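Local coordinates for protein SAG family member (Sag19) (Eimeria tenella, PDB 6ZZB) that is of unknown molecular function but serves as a major surface antigen of the parasite, related to the CAP proteins, at residues P44-K49 with I100-A105; G125-F130 with H203-C208. All coordinates share one frame; numbering follows the deposited sequence.

Contact 1: P44-K49 with I100-A105; sequences PQADEK and IAVTLA
Ala101 is the first residue of the helical segment to meet strand 46-48. Its CB faces the CB of Ala46 at 4.4 Å, a loose methyl-to-methyl contact. Its carbonyl oxygen stays within the helix and accepts the N-H of Ala105. Val102 comes next and carries most of the contact. Val102 CG2 lies anti to its own carbonyl carbon and touches Ala46 CB at 3.8 Å. Val102 CG2 also lies 3.4 Å from Pro44 O. The other methyl, CG1, is anti to the backbone N (chi1 168°) and also borders Pro44 O. It reaches the proline ring as well, with Pro44 CG at 4.2 Å from Val102 CG1. The valine fork therefore sits against both the carbonyl and the ring of Pro44, and the two side chains cross obliquely. One turn on, Ala105 closes the patch. Ala105 CB touches the proline ring, 4.2 Å from Pro44 CG. The side chains meet each other through carbon alone, though both valine methyls also press on the Pro44 carbonyl oxygen. The polar bonds of the 44-49 segment go to other parts of the chain. Gln45, Asp47 and Lys49 form backbone bonds to Lys197, Ala195 and Cys193, and Asp47 adds a salt bridge to Lys197. Val102 and Ala105 also touch Thr196, so the helix rests on the strand to which 46-48 is paired. This is helix-on-sheet packing at a short outer strand, consistent with the layered alpha/beta architecture of CAP proteins.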
ATOM      1  N   PRO A  44      -3.942 -19.044   0.945  1.00 15.02           N
ATOM      2  CA  PRO A  44      -4.544 -18.260   2.004  1.00 14.95           C
ATOM      3  C   PRO A  44      -5.755 -17.520   1.431  1.00 15.01           C
ATOM      4  O   PRO A  44      -5.861 -17.346   0.231  1.00 15.89           O
ATOM      5  CB  PRO A  44      -3.451 -17.285   2.404  1.00 14.45           C
ATOM      6  CG  PRO A  44      -2.651 -17.102   1.146  1.00 14.20           C
ATOM      7  CD  PRO A  44      -2.668 -18.468   0.493  1.00 15.10           C
ATOM      8  N   GLN A  45      -6.633 -17.148   2.334  1.00 15.30           N
ATOM      9  CA  GLN A  45      -7.830 -16.352   2.012  1.00 17.45           C
ATOM     10  C   GLN A  45      -7.645 -14.939   2.536  1.00 15.48           C
ATOM     11  O   GLN A  45      -6.935 -14.740   3.521  1.00 16.41           O
ATOM     12  CB  GLN A  45      -9.060 -16.998   2.635  1.00 20.87           C
ATOM     13  CG  GLN A  45      -9.448 -18.312   1.966  1.00 25.76           C
ATOM     14  CD  GLN A  45     -10.867 -18.685   2.312  1.00 31.04           C
ATOM     15  OE1 GLN A  45     -11.262 -18.670   3.475  1.00 36.28           O
ATOM     16  NE2 GLN A  45     -11.661 -18.959   1.292  1.00 38.52           N
ATOM     17  N   ALA A  46      -8.269 -13.988   1.873  1.00 14.98           N
ATOM     18  CA  ALA A  46      -8.186 -12.570   2.277  1.00 14.41           C
ATOM     19  C   ALA A  46      -9.588 -12.042   2.562  1.00 15.19           C
ATOM     20  O   ALA A  46     -10.522 -12.454   1.901  1.00 18.54           O
ATOM     21  CB  ALA A  46      -7.504 -11.747   1.213  1.00 14.49           C
ATOM     22  N   ASP A  47      -9.657 -11.111   3.492  1.00 13.87           N
ATOM     23  CA  ASP A  47     -10.868 -10.342   3.869  1.00 15.92           C
ATOM     24  C   ASP A  47     -10.662  -8.909   3.406  1.00 14.00           C
ATOM     25  O   ASP A  47      -9.540  -8.388   3.474  1.00 12.49           O
ATOM     26  CB  ASP A  47     -11.127 -10.350   5.380  1.00 18.88           C
ATOM     27  CG  ASP A  47     -11.925 -11.553   5.845  1.00 24.95           C
ATOM     28  OD1 ASP A  47     -12.144 -12.462   5.010  1.00 27.79           O
ATOM     29  OD2 ASP A  47     -12.318 -11.560   7.026  1.00 28.99           O
ATOM     30  N   GLU A  48     -11.745  -8.279   3.016  1.00 14.62           N
ATOM     31  CA  GLU A  48     -11.770  -6.835   2.720  1.00 15.70           C
ATOM     32  C   GLU A  48     -11.571  -6.074   4.032  1.00 12.43           C
ATOM     33  O   GLU A  48     -12.085  -6.477   5.074  1.00 13.60           O
ATOM     34  CB  GLU A  48     -13.122  -6.582   2.052  1.00 20.50           C
ATOM     35  CG  GLU A  48     -13.389  -5.169   1.647  1.00 27.50           C
ATOM     36  CD  GLU A  48     -14.284  -4.396   2.597  1.00 30.78           C
ATOM     37  OE1 GLU A  48     -14.284  -4.715   3.801  1.00 35.17           O
ATOM     38  OE2 GLU A  48     -15.010  -3.509   2.107  1.00 28.27           O
ATOM     39  N   LYS A  49     -10.760  -5.024   3.989  1.00 10.29           N
ATOM     40  CA  LYS A  49     -10.364  -4.253   5.174  1.00  9.89           C
ATOM     41  C   LYS A  49     -10.555  -2.753   4.968  1.00  9.41           C
ATOM     42  O   LYS A  49     -10.094  -1.974   5.811  1.00 10.64           O
ATOM     43  CB  LYS A  49      -8.904  -4.530   5.529  1.00 10.47           C
ATOM     44  CG  LYS A  49      -8.566  -5.947   5.926  1.00 11.13           C
ATOM     45  CD  LYS A  49      -9.330  -6.430   7.122  1.00 12.34           C
ATOM     46  CE  LYS A  49      -8.717  -7.687   7.737  1.00 14.05           C
ATOM     47  NZ  LYS A  49      -9.551  -8.211   8.843  1.00 17.06           N
ATOM     48  N   ILE A 100      -4.876  -9.653  -4.794  1.00 10.24           N
ATOM     49  CA  ILE A 100      -3.462  -9.225  -4.773  1.00  9.33           C
ATOM     50  C   ILE A 100      -2.859  -9.554  -3.411  1.00  9.64           C
ATOM     51  O   ILE A 100      -1.707 -10.035  -3.377  1.00  9.28           O
ATOM     52  CB  ILE A 100      -3.339  -7.743  -5.141  1.00 10.43           C
ATOM     53  CG1 ILE A 100      -3.665  -7.560  -6.619  1.00 10.85           C
ATOM     54  CG2 ILE A 100      -1.958  -7.207  -4.795  1.00  9.97           C
ATOM     55  CD1 ILE A 100      -3.925  -6.115  -7.034  1.00 11.56           C
ATOM     56  N   ALA A 101      -3.571  -9.345  -2.308  1.00  9.57           N
ATOM     57  CA  ALA A 101      -3.010  -9.716  -0.984  1.00  9.52           C
ATOM     58  C   ALA A 101      -2.624 -11.200  -0.992  1.00 10.25           C
ATOM     59  O   ALA A 101      -1.529 -11.562  -0.504  1.00  9.72           O
ATOM     60  CB  ALA A 101      -4.003  -9.393   0.117  1.00  9.83           C
ATOM     61  N   VAL A 102      -3.493 -12.035  -1.519  1.00 10.05           N
ATOM     62  CA  VAL A 102      -3.233 -13.503  -1.623  1.00 10.03           C
ATOM     63  C   VAL A 102      -2.018 -13.731  -2.530  1.00 11.18           C
ATOM     64  O   VAL A 102      -1.122 -14.516  -2.189  1.00 11.11           O
ATOM     65  CB  VAL A 102      -4.482 -14.251  -2.092  1.00 10.86           C
ATOM     66  CG1 VAL A 102      -4.142 -15.696  -2.494  1.00 11.41           C
ATOM     67  CG2 VAL A 102      -5.575 -14.186  -1.032  1.00 11.23           C
ATOM     68  N   THR A 103      -1.983 -13.099  -3.687  1.00 10.38           N
ATOM     69  CA  THR A 103      -0.853 -13.246  -4.624  1.00 10.49           C
ATOM     70  C   THR A 103       0.458 -12.928  -3.918  1.00 10.65           C
ATOM     71  O   THR A 103       1.485 -13.609  -4.143  1.00 12.06           O
ATOM     72  CB  THR A 103      -1.035 -12.370  -5.876  1.00 11.49           C
ATOM     73  OG1 THR A 103      -2.227 -12.815  -6.534  1.00 12.35           O
ATOM     74  CG2 THR A 103       0.156 -12.423  -6.808  1.00 11.37           C
ATOM     75  N   LEU A 104       0.505 -11.865  -3.127  1.00 10.01           N
ATOM     76  CA  LEU A 104       1.711 -11.395  -2.427  1.00  9.79           C
ATOM     77  C   LEU A 104       2.079 -12.331  -1.268  1.00 10.20           C
ATOM     78  O   LEU A 104       3.294 -12.494  -1.028  1.00 10.97           O
ATOM     79  CB  LEU A 104       1.489  -9.970  -1.917  1.00  9.98           C
ATOM     80  CG  LEU A 104       1.356  -8.906  -3.008  1.00 10.04           C
ATOM     81  CD1 LEU A 104       0.987  -7.578  -2.392  1.00 11.34           C
ATOM     82  CD2 LEU A 104       2.635  -8.748  -3.814  1.00 10.67           C
ATOM     83  N   ALA A 105       1.115 -12.879  -0.541  1.00 10.58           N
ATOM     84  CA  ALA A 105       1.409 -13.728   0.644  1.00 10.57           C
ATOM     85  C   ALA A 105       1.964 -15.080   0.209  1.00 10.63           C
ATOM     86  O   ALA A 105       2.882 -15.584   0.903  1.00 13.03           O
ATOM     87  CB  ALA A 105       0.165 -13.949   1.449  1.00 10.83           C
TER

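Contact 2: G125-F130 with H203-C208; sequences GLVIPF and HDVLFC. With SO4 (sulfate ion), chain C.
Leu126 and Cys208 exchange two backbone hydrogen bonds. Leu126 N donates to Cys208 O, and Cys208 N returns the bond to Leu126 O at 2.9 Å. Ile128 and Leu206 form the next such pair. Here Leu206 N gives Ile128 O a nearly straight bond (173° at the hydrogen), though it approaches from above the carbonyl plane. Phe130 N then donates to Asp204 O. The carbonyls of Leu206 and Asp204 each receive a second, CA-H contact, from Val127 CA and from Pro129 CA at 3.2 Å from Asp204 O. At the non-hydrogen-bonded pairs the N-H groups turn outward. Val127 N is met by Asn179 OD1 and Val205 N by Thr196 OG1, while Pro129 has no N-H to satisfy. Val205 and Phe207 also make backbone hydrogen bonds with Thr196 and Ala194. The Asp204 carboxylate is held from outside, its OD1 accepting from Cys199 N and bonding to Thr196 OG1. Asp204 CB lies over one face of the Phe130 ring, 3.8 Å from its centroid, a CH-pi contact. Phe130 CG takes the crowded position between its backbone N and carbonyl carbon (chi1 59°). Leu206 N lies at the edge of the ring, near its plane. On the sheet face that carries Phe130, Leu126 CD2 touches Cys208 SG at 4.0 Å, and that sulfur is bonded to Cys193. On the opposite sheet face, Val127 CG2 meets the edge of the Phe207 ring. A sulfate, probably from the crystallisation liquor, lies by His203 ND1, but the separation is too short for its detail to be trusted. Helices 138-155 and 175-183 cover the face of Leu126, Ile128 and Leu206. Helix 97-105 packs on Val205 and Phe207, and strand 190-196 pairs along the far side of strand 203-211.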
ATOM      1  N   GLY A 125       0.608   0.021  -4.662  1.00  8.99           N
ATOM      2  CA  GLY A 125      -0.225   0.311  -3.514  1.00  9.31           C
ATOM      3  C   GLY A 125       0.569   0.224  -2.250  1.00  8.81           C
ATOM      4  O   GLY A 125       1.812   0.102  -2.284  1.00  9.52           O
ATOM      5  N   LEU A 126      -0.121   0.321  -1.130  1.00  8.53           N
ATOM      6  CA  LEU A 126       0.444   0.096   0.215  1.00  8.66           C
ATOM      7  C   LEU A 126       0.559  -1.399   0.460  1.00  8.54           C
ATOM      8  O   LEU A 126      -0.386  -2.150   0.187  1.00  8.77           O
ATOM      9  CB  LEU A 126      -0.419   0.802   1.259  1.00  9.21           C
ATOM     10  CG  LEU A 126      -0.095   0.527   2.723  1.00  9.57           C
ATOM     11  CD1 LEU A 126      -0.445   1.749   3.562  1.00 10.58           C
ATOM     12  CD2 LEU A 126      -0.815  -0.734   3.207  1.00  9.87           C
ATOM     13  N   VAL A 127       1.714  -1.813   0.966  1.00  8.17           N
ATOM     14  CA  VAL A 127       1.992  -3.229   1.269  1.00  8.57           C
ATOM     15  C   VAL A 127       2.532  -3.315   2.680  1.00  9.21           C
ATOM     16  O   VAL A 127       3.586  -2.724   2.946  1.00  9.15           O
ATOM     17  CB  VAL A 127       2.981  -3.827   0.264  1.00  9.02           C
ATOM     18  CG1 VAL A 127       3.275  -5.281   0.554  1.00  9.65           C
ATOM     19  CG2 VAL A 127       2.491  -3.644  -1.145  1.00  9.46           C
ATOM     20  N   ILE A 128       1.898  -4.090   3.550  1.00  9.83           N
ATOM     21  CA  ILE A 128       2.420  -4.320   4.917  1.00  9.92           C
ATOM     22  C   ILE A 128       2.312  -5.796   5.254  1.00 10.42           C
ATOM     23  O   ILE A 128       1.215  -6.302   5.492  1.00  9.58           O
ATOM     24  CB  ILE A 128       1.697  -3.473   5.969  1.00 10.60           C
ATOM     25  CG1 ILE A 128       1.748  -1.986   5.654  1.00 10.06           C
ATOM     26  CG2 ILE A 128       2.266  -3.782   7.338  1.00 11.12           C
ATOM     27  CD1 ILE A 128       0.932  -1.116   6.583  1.00 10.32           C
ATOM     28  N   PRO A 129       3.440  -6.517   5.304  1.00 11.11           N
ATOM     29  CA  PRO A 129       3.427  -7.869   5.857  1.00 11.98           C
ATOM     30  C   PRO A 129       3.298  -7.810   7.379  1.00 12.53           C
ATOM     31  O   PRO A 129       3.725  -6.838   7.988  1.00 13.30           O
ATOM     32  CB  PRO A 129       4.785  -8.438   5.453  1.00 13.33           C
ATOM     33  CG  PRO A 129       5.346  -7.473   4.432  1.00 14.51           C
ATOM     34  CD  PRO A 129       4.763  -6.124   4.805  1.00 12.38           C
ATOM     35  N   PHE A 130       2.647  -8.814   7.956  1.00 12.71           N
ATOM     36  CA  PHE A 130       2.535  -8.923   9.435  1.00 14.49           C
ATOM     37  C   PHE A 130       2.555 -10.399   9.781  1.00 15.47           C
ATOM     38  O   PHE A 130       2.186 -11.246   8.987  1.00 13.73           O
ATOM     39  CB  PHE A 130       1.326  -8.152   9.959  1.00 14.66           C
ATOM     40  CG  PHE A 130      -0.013  -8.575   9.414  1.00 14.04           C
ATOM     41  CD1 PHE A 130      -0.451  -8.117   8.175  1.00 12.94           C
ATOM     42  CD2 PHE A 130      -0.873  -9.382  10.153  1.00 15.09           C
ATOM     43  CE1 PHE A 130      -1.701  -8.476   7.680  1.00 13.37           C
ATOM     44  CE2 PHE A 130      -2.118  -9.737   9.668  1.00 14.39           C
ATOM     45  CZ  PHE A 130      -2.531  -9.305   8.422  1.00 14.31           C
ATOM     46  N   HIS A 203       4.266 -14.630   6.792  1.00 16.64           N
ATOM     47  CA  HIS A 203       3.587 -13.347   7.054  1.00 15.15           C
ATOM     48  C   HIS A 203       2.318 -13.290   6.217  1.00 13.05           C
ATOM     49  O   HIS A 203       2.356 -13.523   5.006  1.00 13.56           O
ATOM     50  CB  HIS A 203       4.511 -12.170   6.741  1.00 15.63           C
ATOM     51  CG  HIS A 203       5.533 -11.897   7.802  1.00 19.03           C
ATOM     52  ND1 HIS A 203       6.499 -12.812   8.162  1.00 22.98           N
ATOM     53  CD2 HIS A 203       5.692 -10.832   8.596  1.00 20.07           C
ATOM     54  CE1 HIS A 203       7.238 -12.284   9.116  1.00 21.51           C
ATOM     55  NE2 HIS A 203       6.775 -11.083   9.407  1.00 25.94           N
ATOM     56  N   ASP A 204       1.230 -12.931   6.869  1.00 12.32           N
ATOM     57  CA  ASP A 204       0.055 -12.381   6.161  1.00 11.63           C
ATOM     58  C   ASP A 204       0.468 -11.057   5.510  1.00 11.31           C
ATOM     59  O   ASP A 204       1.466 -10.433   5.893  1.00 11.48           O
ATOM     60  CB  ASP A 204      -1.127 -12.207   7.106  1.00 12.07           C
ATOM     61  CG  ASP A 204      -1.771 -13.506   7.531  1.00 12.24           C
ATOM     62  OD1 ASP A 204      -2.321 -14.199   6.683  1.00 12.12           O
ATOM     63  OD2 ASP A 204      -1.693 -13.808   8.779  1.00 15.40           O
ATOM     64  N   VAL A 205      -0.351 -10.620   4.574  1.00 10.12           N
ATOM     65  CA  VAL A 205      -0.106  -9.348   3.842  1.00  9.93           C
ATOM     66  C   VAL A 205      -1.374  -8.496   3.852  1.00  8.83           C
ATOM     67  O   VAL A 205      -2.443  -8.987   3.468  1.00  9.75           O
ATOM     68  CB  VAL A 205       0.350  -9.592   2.398  1.00  9.46           C
ATOM     69  CG1 VAL A 205       0.542  -8.303   1.620  1.00 10.45           C
ATOM     70  CG2 VAL A 205       1.661 -10.378   2.401  1.00  9.95           C
ATOM     71  N   LEU A 206      -1.224  -7.226   4.204  1.00  8.75           N
ATOM     72  CA  LEU A 206      -2.200  -6.150   3.947  1.00  9.10           C
ATOM     73  C   LEU A 206      -1.800  -5.448   2.673  1.00  8.74           C
ATOM     74  O   LEU A 206      -0.637  -4.995   2.562  1.00  9.02           O
ATOM     75  CB  LEU A 206      -2.206  -5.185   5.124  1.00  9.76           C
ATOM     76  CG  LEU A 206      -2.977  -3.881   4.914  1.00 10.28           C
ATOM     77  CD1 LEU A 206      -4.459  -4.127   4.746  1.00  9.82           C
ATOM     78  CD2 LEU A 206      -2.740  -2.957   6.083  1.00 10.56           C
ATOM     79  N   PHE A 207      -2.742  -5.306   1.757  1.00  8.83           N
ATOM     80  CA  PHE A 207      -2.553  -4.551   0.510  1.00  8.72           C
ATOM     81  C   PHE A 207      -3.661  -3.534   0.400  1.00  8.23           C
ATOM     82  O   PHE A 207      -4.833  -3.913   0.503  1.00  9.14           O
ATOM     83  CB  PHE A 207      -2.565  -5.476  -0.695  1.00  8.77           C
ATOM     84  CG  PHE A 207      -2.367  -4.764  -2.000  1.00  8.89           C
ATOM     85  CD1 PHE A 207      -1.113  -4.267  -2.303  1.00  9.87           C
ATOM     86  CD2 PHE A 207      -3.397  -4.587  -2.915  1.00  9.94           C
ATOM     87  CE1 PHE A 207      -0.902  -3.595  -3.500  1.00 11.05           C
ATOM     88  CE2 PHE A 207      -3.173  -3.874  -4.084  1.00  9.99           C
ATOM     89  CZ  PHE A 207      -1.932  -3.407  -4.370  1.00 10.66           C
ATOM     90  N   CYS A 208      -3.315  -2.289   0.137  1.00  8.45           N
ATOM     91  CA  CYS A 208      -4.304  -1.243  -0.183  1.00  8.68           C
ATOM     92  C   CYS A 208      -3.998  -0.686  -1.562  1.00  9.25           C
ATOM     93  O   CYS A 208      -2.884  -0.188  -1.801  1.00  8.98           O
ATOM     94  CB  CYS A 208      -4.286  -0.123   0.833  1.00  9.56           C
ATOM     95  SG  CYS A 208      -4.716  -0.554   2.529  1.00 10.53           S
TER
HETATM   96  S   SO4 C 302       8.989 -15.321   7.207  1.00 46.60           S
HETATM   97  O1  SO4 C 302       8.776 -15.722   5.832  1.00 41.86           O
HETATM   98  O2  SO4 C 302       9.913 -14.208   7.239  1.00 49.03           O
HETATM   99  O3  SO4 C 302       9.540 -16.432   7.951  1.00 47.80           O
HETATM  100  O4  SO4 C 302       7.737 -14.925   7.809  1.00 39.87           O

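How the contacts relate
Contact 2 lies in the buried core of the sheet, while contact 1 is only partly buried and farther from the centre of the chain. Helix 97-105 is a partner in contact 1 and a cover for contact 2. One side meets Pro44 and strand 46-48, and Ile100, Leu104 and Ala105 pack on Val205 and Phe207 of contact 2. Ile100 CG2 comes within 3.5 Å of Phe207 CD2. Strand 190-196 also joins them, since it pairs with both 46-48 and 203-211. The chemistry follows the roles: contact 2 is a strand ladder of backbone hydrogen bonds, whereas contact 1 is a small apolar helix-to-strand patch.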